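Local coordinates for protein GH5 (Bacteroidetes bacterium AC2a, PDB 4YHE) that probably hydrolyses beta-glucosidic linkages in cellulose and related glucans, as a family 5 glycoside hydrolase and cellulase linked with a polysaccharide utilization locus, at residues P2-V8 against I285-P290; G11-G15 against R322-A328; V88-H92 against F150-W156; P218-V222 against R279-Y284; E270-V274 against Y312-I317. One frame throughout, in Å; residues are numbered along the deposited sequence.

Interaction 1 (P2-V8 against I285-P290)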
# COMPACT_ATOMS: atom_id res chain seq x y z
N PRO A 2 6.00 24.72 1.25
CA PRO A 2 5.96 23.46 2.02
C PRO A 2 6.11 22.18 1.18
O PRO A 2 6.71 21.23 1.64
CB PRO A 2 4.61 23.49 2.71
CG PRO A 2 4.25 24.95 2.77
CD PRO A 2 4.95 25.65 1.64
N MET A 3 5.61 22.17 -0.05
CA MET A 3 5.77 20.99 -0.90
C MET A 3 7.23 20.72 -1.30
O MET A 3 7.54 19.67 -1.86
CB MET A 3 4.92 21.11 -2.16
CG MET A 3 5.47 22.02 -3.24
SD MET A 3 4.42 21.97 -4.69
CE MET A 3 3.42 23.38 -4.37
N ASP A 4 8.14 21.66 -1.01
CA ASP A 4 9.56 21.46 -1.32
C ASP A 4 10.30 20.97 -0.11
O ASP A 4 11.51 20.79 -0.18
CB ASP A 4 10.20 22.77 -1.83
CG ASP A 4 9.68 23.20 -3.15
OD1 ASP A 4 9.35 22.33 -3.96
OD2 ASP A 4 9.60 24.40 -3.44
N ASN A 5 9.61 20.67 1.00
CA ASN A 5 10.31 20.35 2.20
C ASN A 5 10.98 18.93 2.18
O ASN A 5 10.86 18.20 1.22
CB ASN A 5 9.44 20.58 3.43
CG ASN A 5 8.38 19.51 3.60
OD1 ASN A 5 8.32 18.54 2.83
ND2 ASN A 5 7.55 19.67 4.60
N GLU A 6 11.73 18.62 3.22
CA GLU A 6 12.51 17.37 3.30
C GLU A 6 11.56 16.14 3.29
O GLU A 6 11.83 15.15 2.63
CB GLU A 6 13.40 17.41 4.55
CG GLU A 6 14.32 16.21 4.75
CD GLU A 6 14.89 16.08 6.18
OE1 GLU A 6 14.70 16.99 7.02
OE2 GLU A 6 15.52 15.03 6.48
N ALA A 7 10.44 16.24 3.99
CA ALA A 7 9.48 15.14 4.04
C ALA A 7 8.93 14.75 2.69
O ALA A 7 8.91 13.55 2.38
CB ALA A 7 8.36 15.47 5.00
N VAL A 8 8.48 15.72 1.88
CA VAL A 8 7.89 15.44 0.59
C VAL A 8 8.96 14.91 -0.33
O VAL A 8 8.68 14.05 -1.16
CB VAL A 8 7.16 16.65 -0.03
CG1 VAL A 8 6.71 16.38 -1.45
CG2 VAL A 8 5.97 17.04 0.85
N ILE A 285 0.17 17.22 0.24
CA ILE A 285 1.43 17.58 -0.39
C ILE A 285 1.65 19.10 -0.29
O ILE A 285 2.73 19.56 0.09
CB ILE A 285 1.48 17.20 -1.86
CG1 ILE A 285 1.34 15.68 -2.07
CG2 ILE A 285 2.77 17.73 -2.51
CD1 ILE A 285 2.43 14.82 -1.48
N ARG A 286 0.62 19.87 -0.64
CA ARG A 286 0.69 21.34 -0.66
C ARG A 286 1.05 21.92 0.72
O ARG A 286 1.57 23.01 0.81
CB ARG A 286 -0.66 21.87 -1.19
CG ARG A 286 -0.73 23.36 -1.43
CD ARG A 286 -1.97 23.79 -2.22
NE ARG A 286 -3.24 23.52 -1.53
CZ ARG A 286 -4.43 23.99 -1.93
NH1 ARG A 286 -4.52 24.75 -3.02
NH2 ARG A 286 -5.55 23.70 -1.25
N ARG A 287 0.77 21.16 1.77
CA ARG A 287 1.06 21.49 3.14
C ARG A 287 2.37 20.87 3.64
O ARG A 287 2.63 20.93 4.82
CB ARG A 287 -0.07 20.95 4.06
CG ARG A 287 -1.47 21.27 3.60
CD ARG A 287 -1.81 22.72 3.86
NE ARG A 287 -1.69 23.07 5.27
CZ ARG A 287 -2.54 22.69 6.24
NH1 ARG A 287 -3.62 21.95 5.98
NH2 ARG A 287 -2.33 23.07 7.48
N GLY A 288 3.15 20.26 2.77
CA GLY A 288 4.40 19.61 3.20
C GLY A 288 4.25 18.25 3.85
O GLY A 288 5.16 17.80 4.58
N VAL A 289 3.12 17.59 3.60
CA VAL A 289 2.86 16.25 4.15
C VAL A 289 2.93 15.25 3.01
O VAL A 289 2.13 15.31 2.10
CB VAL A 289 1.48 16.14 4.87
CG1 VAL A 289 1.19 14.69 5.26
CG2 VAL A 289 1.43 17.03 6.11
N PRO A 290 3.89 14.30 3.04
CA PRO A 290 3.94 13.35 1.91
C PRO A 290 2.79 12.36 1.88
O PRO A 290 2.21 12.02 2.92
CB PRO A 290 5.27 12.59 2.11
CG PRO A 290 5.74 12.98 3.48
CD PRO A 290 4.91 14.05 4.06
O HOH W 1 3.56 23.90 -0.95

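Interaction 2 (G11-G15 against R322-A328)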
# COMPACT_ATOMS: atom_id res chain seq x y z
N GLY A 11 9.14 11.19 0.55
CA GLY A 11 8.03 10.55 -0.20
C GLY A 11 8.31 10.31 -1.68
O GLY A 11 8.15 9.19 -2.21
N MET A 12 8.77 11.35 -2.37
CA MET A 12 9.08 11.21 -3.79
C MET A 12 10.18 10.23 -4.10
O MET A 12 10.21 9.66 -5.18
CB MET A 12 9.44 12.54 -4.43
CG MET A 12 8.25 13.24 -5.01
SD MET A 12 8.82 14.75 -5.75
CE MET A 12 8.95 14.27 -7.45
N SER A 13 11.07 10.04 -3.15
CA SER A 13 12.24 9.17 -3.32
C SER A 13 11.83 7.71 -3.41
O SER A 13 12.59 6.89 -3.91
CB SER A 13 13.26 9.40 -2.19
OG SER A 13 12.94 8.71 -0.99
N MET A 14 10.60 7.39 -2.92
CA MET A 14 10.06 6.06 -3.12
C MET A 14 9.66 5.75 -4.54
O MET A 14 9.46 4.57 -4.89
CB MET A 14 8.90 5.80 -2.13
CG MET A 14 9.37 5.88 -0.70
SD MET A 14 8.26 5.17 0.53
CE MET A 14 6.79 6.09 0.20
N GLY A 15 9.53 6.80 -5.38
CA GLY A 15 9.22 6.68 -6.77
C GLY A 15 8.03 5.77 -7.10
O GLY A 15 6.94 5.92 -6.50
N ARG A 322 3.49 11.63 -10.18
CA ARG A 322 4.76 12.34 -10.20
C ARG A 322 4.55 13.86 -10.16
O ARG A 322 5.17 14.55 -9.36
CB ARG A 322 5.53 11.96 -11.45
CG ARG A 322 6.74 12.82 -11.76
CD ARG A 322 7.85 12.68 -10.72
NE ARG A 322 8.91 13.66 -10.95
CZ ARG A 322 9.86 13.57 -11.89
NH1 ARG A 322 9.96 12.52 -12.69
NH2 ARG A 322 10.74 14.55 -11.99
N ASP A 323 3.65 14.35 -11.00
CA ASP A 323 3.37 15.79 -11.10
C ASP A 323 2.84 16.38 -9.81
O ASP A 323 3.00 17.56 -9.57
CB ASP A 323 2.43 16.08 -12.26
CG ASP A 323 3.10 15.88 -13.62
OD1 ASP A 323 4.34 15.80 -13.66
OD2 ASP A 323 2.40 15.74 -14.63
N ARG A 324 2.22 15.53 -8.97
CA ARG A 324 1.75 15.90 -7.65
C ARG A 324 2.69 15.47 -6.52
O ARG A 324 2.34 15.58 -5.35
CB ARG A 324 0.34 15.31 -7.46
CG ARG A 324 -0.70 16.09 -8.24
CD ARG A 324 -1.95 15.34 -8.65
NE ARG A 324 -2.71 16.16 -9.59
CZ ARG A 324 -2.40 16.33 -10.88
NH1 ARG A 324 -1.39 15.66 -11.44
NH2 ARG A 324 -3.13 17.15 -11.62
N ARG A 325 3.90 15.02 -6.86
CA ARG A 325 4.91 14.61 -5.86
C ARG A 325 4.49 13.42 -4.98
O ARG A 325 4.89 13.31 -3.82
CB ARG A 325 5.32 15.83 -5.00
CG ARG A 325 5.80 16.95 -5.91
CD ARG A 325 6.34 18.16 -5.18
NE ARG A 325 6.63 19.15 -6.20
CZ ARG A 325 7.57 20.09 -6.14
NH1 ARG A 325 8.33 20.23 -5.06
NH2 ARG A 325 7.72 20.91 -7.18
N ILE A 326 3.70 12.56 -5.58
CA ILE A 326 3.17 11.35 -4.94
C ILE A 326 3.90 10.12 -5.51
O ILE A 326 4.01 9.95 -6.72
CB ILE A 326 1.68 11.26 -5.18
CG1 ILE A 326 0.97 12.41 -4.46
CG2 ILE A 326 1.11 9.93 -4.65
CD1 ILE A 326 -0.50 12.50 -4.82
N SER A 327 4.39 9.29 -4.60
CA SER A 327 4.95 7.99 -4.92
C SER A 327 3.89 6.90 -4.82
O SER A 327 2.81 7.09 -4.20
CB SER A 327 6.09 7.69 -3.95
OG SER A 327 5.68 7.76 -2.59
N ALA A 328 4.21 5.74 -5.39
CA ALA A 328 3.22 4.65 -5.49
C ALA A 328 3.86 3.27 -5.65
O ALA A 328 4.80 3.09 -6.43
CB ALA A 328 2.27 4.92 -6.64

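Interaction 3 (V88-H92 against F150-W156)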
# COMPACT_ATOMS: atom_id res chain seq x y z
N VAL A 88 13.82 -7.54 4.86
CA VAL A 88 14.10 -6.11 4.96
C VAL A 88 15.55 -5.85 4.55
O VAL A 88 15.85 -4.94 3.77
CB VAL A 88 13.82 -5.64 6.41
CG1 VAL A 88 14.50 -4.34 6.75
CG2 VAL A 88 12.33 -5.51 6.64
N HIS A 89 16.45 -6.67 5.06
CA HIS A 89 17.88 -6.46 4.78
C HIS A 89 18.34 -6.92 3.41
O HIS A 89 19.27 -6.32 2.84
CB HIS A 89 18.72 -6.98 5.96
CG HIS A 89 18.63 -6.10 7.16
ND1 HIS A 89 17.78 -6.36 8.22
CD2 HIS A 89 19.22 -4.91 7.44
CE1 HIS A 89 17.89 -5.39 9.11
NE2 HIS A 89 18.75 -4.50 8.66
N MET A 90 17.66 -7.90 2.80
CA MET A 90 17.87 -8.19 1.37
C MET A 90 17.48 -6.99 0.50
O MET A 90 18.21 -6.60 -0.42
CB MET A 90 17.06 -9.41 0.90
CG MET A 90 17.40 -10.74 1.55
SD MET A 90 16.25 -12.01 1.00
CE MET A 90 16.87 -13.49 1.81
N ALA A 91 16.31 -6.42 0.80
CA ALA A 91 15.83 -5.23 0.11
C ALA A 91 16.84 -4.07 0.22
O ALA A 91 17.12 -3.39 -0.77
CB ALA A 91 14.48 -4.81 0.68
N HIS A 92 17.36 -3.86 1.43
CA HIS A 92 18.33 -2.80 1.70
C HIS A 92 19.61 -3.05 0.93
O HIS A 92 20.19 -2.13 0.33
CB HIS A 92 18.64 -2.72 3.20
CG HIS A 92 19.60 -1.63 3.57
ND1 HIS A 92 19.48 -0.33 3.11
CD2 HIS A 92 20.68 -1.64 4.40
CE1 HIS A 92 20.47 0.40 3.61
NE2 HIS A 92 21.20 -0.37 4.40
N PHE A 150 14.46 -3.30 14.90
CA PHE A 150 14.97 -2.48 13.79
C PHE A 150 15.55 -1.13 14.24
O PHE A 150 15.76 -0.22 13.44
CB PHE A 150 13.83 -2.29 12.75
CG PHE A 150 13.42 -3.57 12.08
CD1 PHE A 150 14.30 -4.24 11.25
CD2 PHE A 150 12.16 -4.13 12.29
CE1 PHE A 150 13.95 -5.42 10.66
CE2 PHE A 150 11.80 -5.31 11.69
CZ PHE A 150 12.69 -5.97 10.89
N ALA A 151 15.85 -1.03 15.53
CA ALA A 151 16.31 0.22 16.14
C ALA A 151 17.61 0.76 15.54
O ALA A 151 17.84 1.97 15.58
CB ALA A 151 16.45 0.02 17.65
N ASN A 152 18.42 -0.11 14.94
CA ASN A 152 19.65 0.33 14.29
C ASN A 152 19.52 0.58 12.80
O ASN A 152 20.50 0.92 12.14
CB ASN A 152 20.76 -0.71 14.53
CG ASN A 152 21.04 -0.94 16.00
OD1 ASN A 152 20.91 -0.04 16.85
ND2 ASN A 152 21.42 -2.16 16.33
N ASP A 153 18.31 0.41 12.26
CA ASP A 153 18.08 0.65 10.84
C ASP A 153 17.45 2.02 10.61
O ASP A 153 16.42 2.36 11.21
CB ASP A 153 17.20 -0.48 10.27
CG ASP A 153 17.86 -1.83 10.41
OD1 ASP A 153 18.92 -2.01 9.80
OD2 ASP A 153 17.33 -2.70 11.13
N GLY A 154 18.05 2.77 9.70
CA GLY A 154 17.75 4.17 9.49
C GLY A 154 16.54 4.44 8.62
O GLY A 154 15.59 3.62 8.56
N GLU A 155 16.54 5.59 7.95
CA GLU A 155 15.28 6.12 7.38
C GLU A 155 14.91 5.51 6.03
O GLU A 155 13.87 5.85 5.48
CB GLU A 155 15.24 7.65 7.38
CG GLU A 155 16.05 8.33 6.31
CD GLU A 155 15.88 9.86 6.33
OE1 GLU A 155 15.69 10.48 7.42
OE2 GLU A 155 15.96 10.42 5.24
N TRP A 156 15.78 4.65 5.48
CA TRP A 156 15.42 3.80 4.35
C TRP A 156 14.33 2.77 4.75
O TRP A 156 13.68 2.25 3.86
CB TRP A 156 16.64 3.06 3.75
CG TRP A 156 17.39 2.26 4.75
CD1 TRP A 156 18.49 2.66 5.47
CD2 TRP A 156 17.10 0.92 5.17
NE1 TRP A 156 18.89 1.66 6.32
CE2 TRP A 156 18.07 0.57 6.15
CE3 TRP A 156 16.13 -0.03 4.81
CZ2 TRP A 156 18.09 -0.68 6.77
CZ3 TRP A 156 16.15 -1.27 5.43
CH2 TRP A 156 17.12 -1.58 6.41

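Interaction 4 (P218-V222 against R279-Y284)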
# COMPACT_ATOMS: atom_id res chain seq x y z
N PRO A 218 -8.79 7.07 -0.51
CA PRO A 218 -8.29 8.45 -0.51
C PRO A 218 -9.28 9.51 -0.01
O PRO A 218 -8.93 10.36 0.82
CB PRO A 218 -7.91 8.69 -1.97
CG PRO A 218 -7.59 7.35 -2.50
CD PRO A 218 -8.55 6.40 -1.80
N ASP A 219 -10.51 9.51 -0.51
CA ASP A 219 -11.45 10.52 -0.06
C ASP A 219 -11.82 10.42 1.41
O ASP A 219 -11.88 11.45 2.09
CB ASP A 219 -12.66 10.57 -0.97
CG ASP A 219 -12.31 11.14 -2.34
OD1 ASP A 219 -11.32 11.92 -2.44
OD2 ASP A 219 -12.97 10.80 -3.31
N LEU A 220 -12.04 9.20 1.93
CA LEU A 220 -12.38 9.06 3.34
C LEU A 220 -11.18 9.44 4.20
O LEU A 220 -11.32 9.88 5.34
CB LEU A 220 -12.88 7.65 3.67
CG LEU A 220 -14.21 7.23 3.02
CD1 LEU A 220 -14.55 5.82 3.49
CD2 LEU A 220 -15.32 8.18 3.41
N THR A 221 -9.99 9.29 3.62
CA THR A 221 -8.75 9.72 4.27
C THR A 221 -8.69 11.25 4.37
O THR A 221 -8.60 11.82 5.48
CB THR A 221 -7.50 9.16 3.51
OG1 THR A 221 -7.59 7.74 3.45
CG2 THR A 221 -6.20 9.55 4.23
N VAL A 222 -8.73 11.92 3.22
CA VAL A 222 -8.75 13.37 3.16
C VAL A 222 -9.80 13.94 4.13
O VAL A 222 -9.53 14.90 4.85
CB VAL A 222 -8.99 13.85 1.72
CG1 VAL A 222 -9.35 15.33 1.62
CG2 VAL A 222 -7.77 13.56 0.84
N ARG A 279 -7.24 16.03 -4.69
CA ARG A 279 -7.64 16.14 -3.29
C ARG A 279 -6.51 15.79 -2.32
O ARG A 279 -6.32 16.46 -1.32
CB ARG A 279 -8.93 15.34 -3.07
CG ARG A 279 -10.07 16.01 -3.83
CD ARG A 279 -11.44 15.46 -3.49
NE ARG A 279 -11.67 14.13 -4.02
CZ ARG A 279 -12.04 13.84 -5.27
NH1 ARG A 279 -12.20 14.77 -6.19
NH2 ARG A 279 -12.24 12.57 -5.59
N LEU A 280 -5.71 14.78 -2.66
CA LEU A 280 -4.55 14.40 -1.88
C LEU A 280 -3.45 15.46 -1.97
O LEU A 280 -2.77 15.79 -1.00
CB LEU A 280 -4.02 13.08 -2.43
CG LEU A 280 -4.90 11.85 -2.17
CD1 LEU A 280 -4.32 10.65 -2.93
CD2 LEU A 280 -4.99 11.58 -0.68
N PHE A 281 -3.26 15.96 -3.15
CA PHE A 281 -2.27 17.01 -3.34
C PHE A 281 -2.59 18.22 -2.49
O PHE A 281 -1.77 18.66 -1.71
CB PHE A 281 -2.15 17.38 -4.78
CG PHE A 281 -1.16 18.50 -5.01
CD1 PHE A 281 0.19 18.24 -5.12
CD2 PHE A 281 -1.60 19.80 -5.06
CE1 PHE A 281 1.10 19.25 -5.30
CE2 PHE A 281 -0.70 20.84 -5.25
CZ PHE A 281 0.65 20.57 -5.36
N ASN A 282 -3.83 18.69 -2.54
CA ASN A 282 -4.21 19.88 -1.80
C ASN A 282 -4.26 19.69 -0.28
O ASN A 282 -3.90 20.61 0.51
CB ASN A 282 -5.55 20.41 -2.33
CG ASN A 282 -5.45 20.94 -3.75
OD1 ASN A 282 -4.47 21.54 -4.14
ND2 ASN A 282 -6.49 20.71 -4.52
N MET A 283 -4.72 18.53 0.17
CA MET A 283 -4.82 18.28 1.59
C MET A 283 -3.45 18.06 2.26
O MET A 283 -3.23 18.47 3.38
CB MET A 283 -5.71 17.07 1.86
CG MET A 283 -6.03 16.87 3.32
SD MET A 283 -7.14 18.16 3.92
CE MET A 283 -7.46 17.60 5.59
N TYR A 284 -2.53 17.41 1.55
CA TYR A 284 -1.32 16.91 2.17
C TYR A 284 -0.06 17.54 1.49
O TYR A 284 0.66 18.30 2.12
CB TYR A 284 -1.31 15.36 2.13
CG TYR A 284 -2.50 14.73 2.87
CD1 TYR A 284 -2.76 15.03 4.19
CD2 TYR A 284 -3.36 13.84 2.22
CE1 TYR A 284 -3.83 14.45 4.88
CE2 TYR A 284 -4.45 13.28 2.88
CZ TYR A 284 -4.69 13.58 4.19
OH TYR A 284 -5.81 13.00 4.84
O HOH W 2 -6.81 14.44 6.71

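Interaction 5 (E270-V274 against Y312-I317)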
# COMPACT_ATOMS: atom_id res chain seq x y z
N GLU A 270 -10.12 9.56 -16.94
CA GLU A 270 -8.99 10.37 -16.55
C GLU A 270 -9.30 11.48 -15.55
O GLU A 270 -8.57 11.65 -14.58
CB GLU A 270 -8.34 11.00 -17.79
CG GLU A 270 -7.74 10.00 -18.75
CD GLU A 270 -8.68 9.62 -19.90
OE1 GLU A 270 -9.92 9.74 -19.76
OE2 GLU A 270 -8.17 9.19 -20.96
N GLU A 271 -10.35 12.24 -15.82
CA GLU A 271 -10.72 13.37 -14.97
C GLU A 271 -11.01 12.92 -13.54
O GLU A 271 -10.60 13.54 -12.56
CB GLU A 271 -11.96 14.10 -15.52
CG GLU A 271 -11.70 14.91 -16.77
CD GLU A 271 -12.92 15.73 -17.20
OE1 GLU A 271 -14.07 15.32 -16.89
OE2 GLU A 271 -12.71 16.78 -17.87
N ALA A 272 -11.75 11.83 -13.42
CA ALA A 272 -12.05 11.30 -12.08
C ALA A 272 -10.77 10.95 -11.31
O ALA A 272 -10.62 11.31 -10.15
CB ALA A 272 -12.93 10.09 -12.21
N TYR A 273 -9.84 10.27 -11.96
CA TYR A 273 -8.65 9.80 -11.27
C TYR A 273 -7.79 10.99 -10.86
O TYR A 273 -7.32 11.08 -9.73
CB TYR A 273 -7.88 8.77 -12.12
CG TYR A 273 -6.94 7.88 -11.31
CD1 TYR A 273 -5.79 8.40 -10.76
CD2 TYR A 273 -7.25 6.55 -11.04
CE1 TYR A 273 -4.93 7.60 -10.00
CE2 TYR A 273 -6.41 5.75 -10.29
CZ TYR A 273 -5.24 6.29 -9.76
OH TYR A 273 -4.39 5.50 -8.98
N VAL A 274 -7.62 11.94 -11.77
CA VAL A 274 -6.91 13.17 -11.44
C VAL A 274 -7.55 13.96 -10.32
O VAL A 274 -6.84 14.51 -9.45
CB VAL A 274 -6.67 14.03 -12.71
CG1 VAL A 274 -6.08 15.36 -12.33
CG2 VAL A 274 -5.75 13.28 -13.68
N TYR A 312 -1.66 2.19 -20.91
CA TYR A 312 -2.12 3.58 -20.95
C TYR A 312 -2.55 4.05 -19.57
O TYR A 312 -2.15 5.09 -19.12
CB TYR A 312 -3.28 3.76 -21.95
CG TYR A 312 -3.91 5.12 -21.89
CD1 TYR A 312 -3.22 6.25 -22.34
CD2 TYR A 312 -5.20 5.29 -21.37
CE1 TYR A 312 -3.78 7.50 -22.27
CE2 TYR A 312 -5.78 6.55 -21.32
CZ TYR A 312 -5.06 7.66 -21.77
OH TYR A 312 -5.58 8.91 -21.73
N TYR A 313 -3.35 3.25 -18.89
CA TYR A 313 -3.72 3.57 -17.51
C TYR A 313 -2.52 3.82 -16.61
O TYR A 313 -2.47 4.84 -15.93
CB TYR A 313 -4.62 2.45 -17.01
CG TYR A 313 -5.03 2.47 -15.57
CD1 TYR A 313 -6.13 3.22 -15.14
CD2 TYR A 313 -4.40 1.67 -14.65
CE1 TYR A 313 -6.57 3.16 -13.83
CE2 TYR A 313 -4.83 1.61 -13.33
CZ TYR A 313 -5.91 2.36 -12.92
OH TYR A 313 -6.33 2.28 -11.62
N PHE A 314 -1.50 2.95 -16.65
CA PHE A 314 -0.34 3.11 -15.86
C PHE A 314 0.43 4.39 -16.26
O PHE A 314 0.81 5.16 -15.42
CB PHE A 314 0.59 1.88 -15.98
CG PHE A 314 0.05 0.59 -15.34
CD1 PHE A 314 -0.80 0.61 -14.26
CD2 PHE A 314 0.43 -0.63 -15.84
CE1 PHE A 314 -1.27 -0.57 -13.69
CE2 PHE A 314 -0.00 -1.81 -15.27
CZ PHE A 314 -0.86 -1.78 -14.20
N ARG A 315 0.65 4.60 -17.55
CA ARG A 315 1.38 5.79 -17.94
C ARG A 315 0.68 7.04 -17.44
O ARG A 315 1.30 7.90 -16.83
CB ARG A 315 1.52 5.88 -19.44
CG ARG A 315 2.43 4.85 -20.04
CD ARG A 315 2.86 5.29 -21.45
NE ARG A 315 1.72 5.43 -22.38
CZ ARG A 315 1.08 4.41 -22.96
NH1 ARG A 315 1.47 3.16 -22.74
NH2 ARG A 315 0.07 4.65 -23.78
N TYR A 316 -0.61 7.12 -17.67
CA TYR A 316 -1.37 8.32 -17.31
C TYR A 316 -1.39 8.56 -15.79
O TYR A 316 -1.03 9.65 -15.33
CB TYR A 316 -2.78 8.22 -17.86
CG TYR A 316 -3.54 9.53 -17.83
CD1 TYR A 316 -3.45 10.43 -18.90
CD2 TYR A 316 -4.32 9.89 -16.73
CE1 TYR A 316 -4.08 11.65 -18.85
CE2 TYR A 316 -4.99 11.11 -16.69
CZ TYR A 316 -4.88 11.98 -17.77
OH TYR A 316 -5.54 13.18 -17.78
N ILE A 317 -1.84 7.58 -15.01
CA ILE A 317 -1.96 7.82 -13.58
C ILE A 317 -0.62 8.03 -12.86
O ILE A 317 -0.52 8.86 -11.95
CB ILE A 317 -2.80 6.73 -12.86
CG1 ILE A 317 -2.05 5.42 -12.71
CG2 ILE A 317 -4.16 6.56 -13.56
CD1 ILE A 317 -2.87 4.34 -12.00
O HOH W 3 -4.59 2.77 -9.46

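Interaction 1 (P2-V8 against I285-P290)
One direct hydrogen bond joins the two segments: N5 ND2 donates to G288 O at 3.0 Å, with an N-H...O angle of 163°. The side-chain oxygen of N5 is used within its own segment, where N5 OD1 accepts from V8 N at 3.0 Å. N5 is thus the N-cap of helix 6-13 and ties that helix start to the loop in front of strand 291-296. A second polar link is indirect: water 1 accepts from M3 N and donates to R286 O, both at 2.8 Å. The loop owes its shape to a Schellman motif ending helix 270-285, with G288 at C-prime (phi 79°), G288 N bonded to I285 O and V289 N to Y284 O. Positive phi favours glycine here, and a modelled CB would lie 2.6 Å from N5 ND2, a clash; P2 O already comes within 3.2 Å of G288 CA. In this way the N-terminal segment closes over the link between helix 270-285 and strand 291-296 of the TIM barrel. Apolar contacts fill the remainder: A7 CB meets P290 CD at 3.8 Å, M3 CB meets I285 CG2 at 4.0 Å, and V8 CG2 lies 3.7 Å from G288 C.

Interaction 2 (G11-G15 against R322-A328)
This is a buried contact in which the end of the N-terminal helix 6-13, and the turn leading into strand 16-20, meet the link between helix 304-323 and strand 327-332; strands 16-20 and 327-332 are the first and last of the closed eight-stranded barrel. Two hydrogen bonds define it. A328 N donates to G15 O at 3.0 Å with an angle of 163°, a backbone bond where these strands begin to pair and the barrel closes. S327, whose CB points toward the other segment, donates from OG to G11 O at 2.9 Å; G11 O also accepts from M14 N at 3.1 Å. G15 turns the chain out of the helix with phi 49°, a value that favours glycine. On the other side R325, at phi 62°, is the C-prime residue of a Schellman motif, with R325 N bonded to R322 O at 2.8 Å. Beside these turns M12 lies along the arginines: M12 SD is 3.7 Å from R325 CB and M12 CE 3.6 Å from R322 NE. The charged ends have partners beyond, R325 in a salt bridge with D4 and R322 in a cation-pi contact with W368. S327 and M14 both touch Y292 of strand 291-296, while M14 also reaches I97 and I99 of strand 97-101.

Interaction 3 (V88-H92 against F150-W156)
The first segment is a continuous helical turn, with H92 N bonded to V88 O at 3.0 Å; the second leaves helix 129-149 through a type I beta turn from F150 to D153, closed by D153 N to F150 O at 2.9 Å. The backbones stay well apart, 7.7 Å between the CA atoms of H92 and W156 at the nearest pair, so side chains bridge the gap. H89 NE2 donates to D153 OD1 at 2.7 Å (angle 160°), a His-carboxylate hydrogen bond; the other ring nitrogen, H89 ND1, is hydrogen-bonded separately to D85 O. Helix 78-93 is thereby joined to the loop before strand 157-160, on the outer layer of the beta/alpha barrel. An aromatic cluster follows. H92 and the five-membered ring of W156 form an offset stack, centroids 3.7 Å apart and planes at 8°, while W156 turns its edge toward the face of H89 at 5.8 Å between centroids. Deeper in, V88 CG1 packs 3.7 Å from W156 CZ3 and 4.1 Å from F150 CE1.

Interaction 4 (P218-V222 against R279-Y284)
V222 is the bump on which this helix pair fits together. Its side chain sits as a knob in a hole formed by R279, L280, M283 and Y284, spanning one turn of helix 270-285. V222 CG2 lies 3.7 Å from L280 CD2 and 3.9 Å from Y284 CE2, while V222 CG1 meets M283 CG at 4.0 Å. Closest approach of the two short axes is 10.1 Å, and their N-to-C directions diverge by just 20°, so the segments run nearly side by side with room for interposed side chains. P218 CB closes one end of the seam against L280 CD1 at 4.2 Å. At another, the Y284 ring slots beside T221 and V222, with Y284 OH 3.5 Å from T221 CG2 and 3.4 Å from V222 CA. The near-parallel pairing suits two helices of the shell around a TIM barrel; T221 and Y284 both touch V238 of strand 236-242, and L280 touches F293 of strand 291-296. Y284 OH is also 2.6 Å from water 2. At the exposed margin D219 and R279 form a two-pronged salt bridge: R279 NE donates to D219 OD1 at 2.7 Å (174°), and R279 NH2 to D219 OD2 at 3.0 Å (147°). The chemistry is therefore graded, with apolar packing against the strands and a directional, bidentate charge pair toward solvent, NE and NH2 each facing one carboxylate oxygen.

Interaction 5 (E270-V274 against Y312-I317)
Y312 opens the contact with its hydroxyl, which donates to E270 OE2 at 2.7 Å. That carboxylate oxygen also takes a hydrogen bond from H259 ND1, so E270 is held from two directions although buried. Next, Y313 brings its ring obliquely to Y273, centroids 6.0 Å apart and planes at 85°, with Y313 OH 3.7 Å from Y273 CE2. Water 3 lies 2.8 Å from Y273 OH and donates to Y313 OH at 2.8 Å; Y313 OH is further bonded to D244 O. The helices carrying these residues, 270-285 and 304-323, precede the last two strands of the TIM barrel and cross here at -43°, with axes 11.3 Å apart at closest approach. One turn on, Y316 lies under E270: E270 CG sits 3.7 Å from the ring centroid, 18° off the normal, a CH-pi contact, and V274 CG2 touches Y316 CE2 at 3.8 Å. I317 then offers CG2 to the face of Y273, 3.6 Å from that ring's centroid and 7° off its normal.

Interactions 2 and 5 are buried, whereas 1, 3 and 4 are partly exposed. The salt bridge of interaction 4 lies at its exposed edge and interaction 3 has a histidine-tryptophan stack, whereas interaction 5 combines tyrosine packing with a buried hydroxyl-carboxylate bond. Interactions 1 and 2 share helix 6-13, their centres 11 Å apart, and are joined by the salt bridge from D4 OD1 to R325 NH1 (2.6 Å); both rely on backbone turns and caps. Helix 270-285 serves interactions 4 and 5, and its Schellman end runs into interaction 1, while helix 304-323 connects 5 with 2. Interaction 3 stands apart: its centre is about 33 Å from that of interaction 5, on the opposite side of the chain's centre.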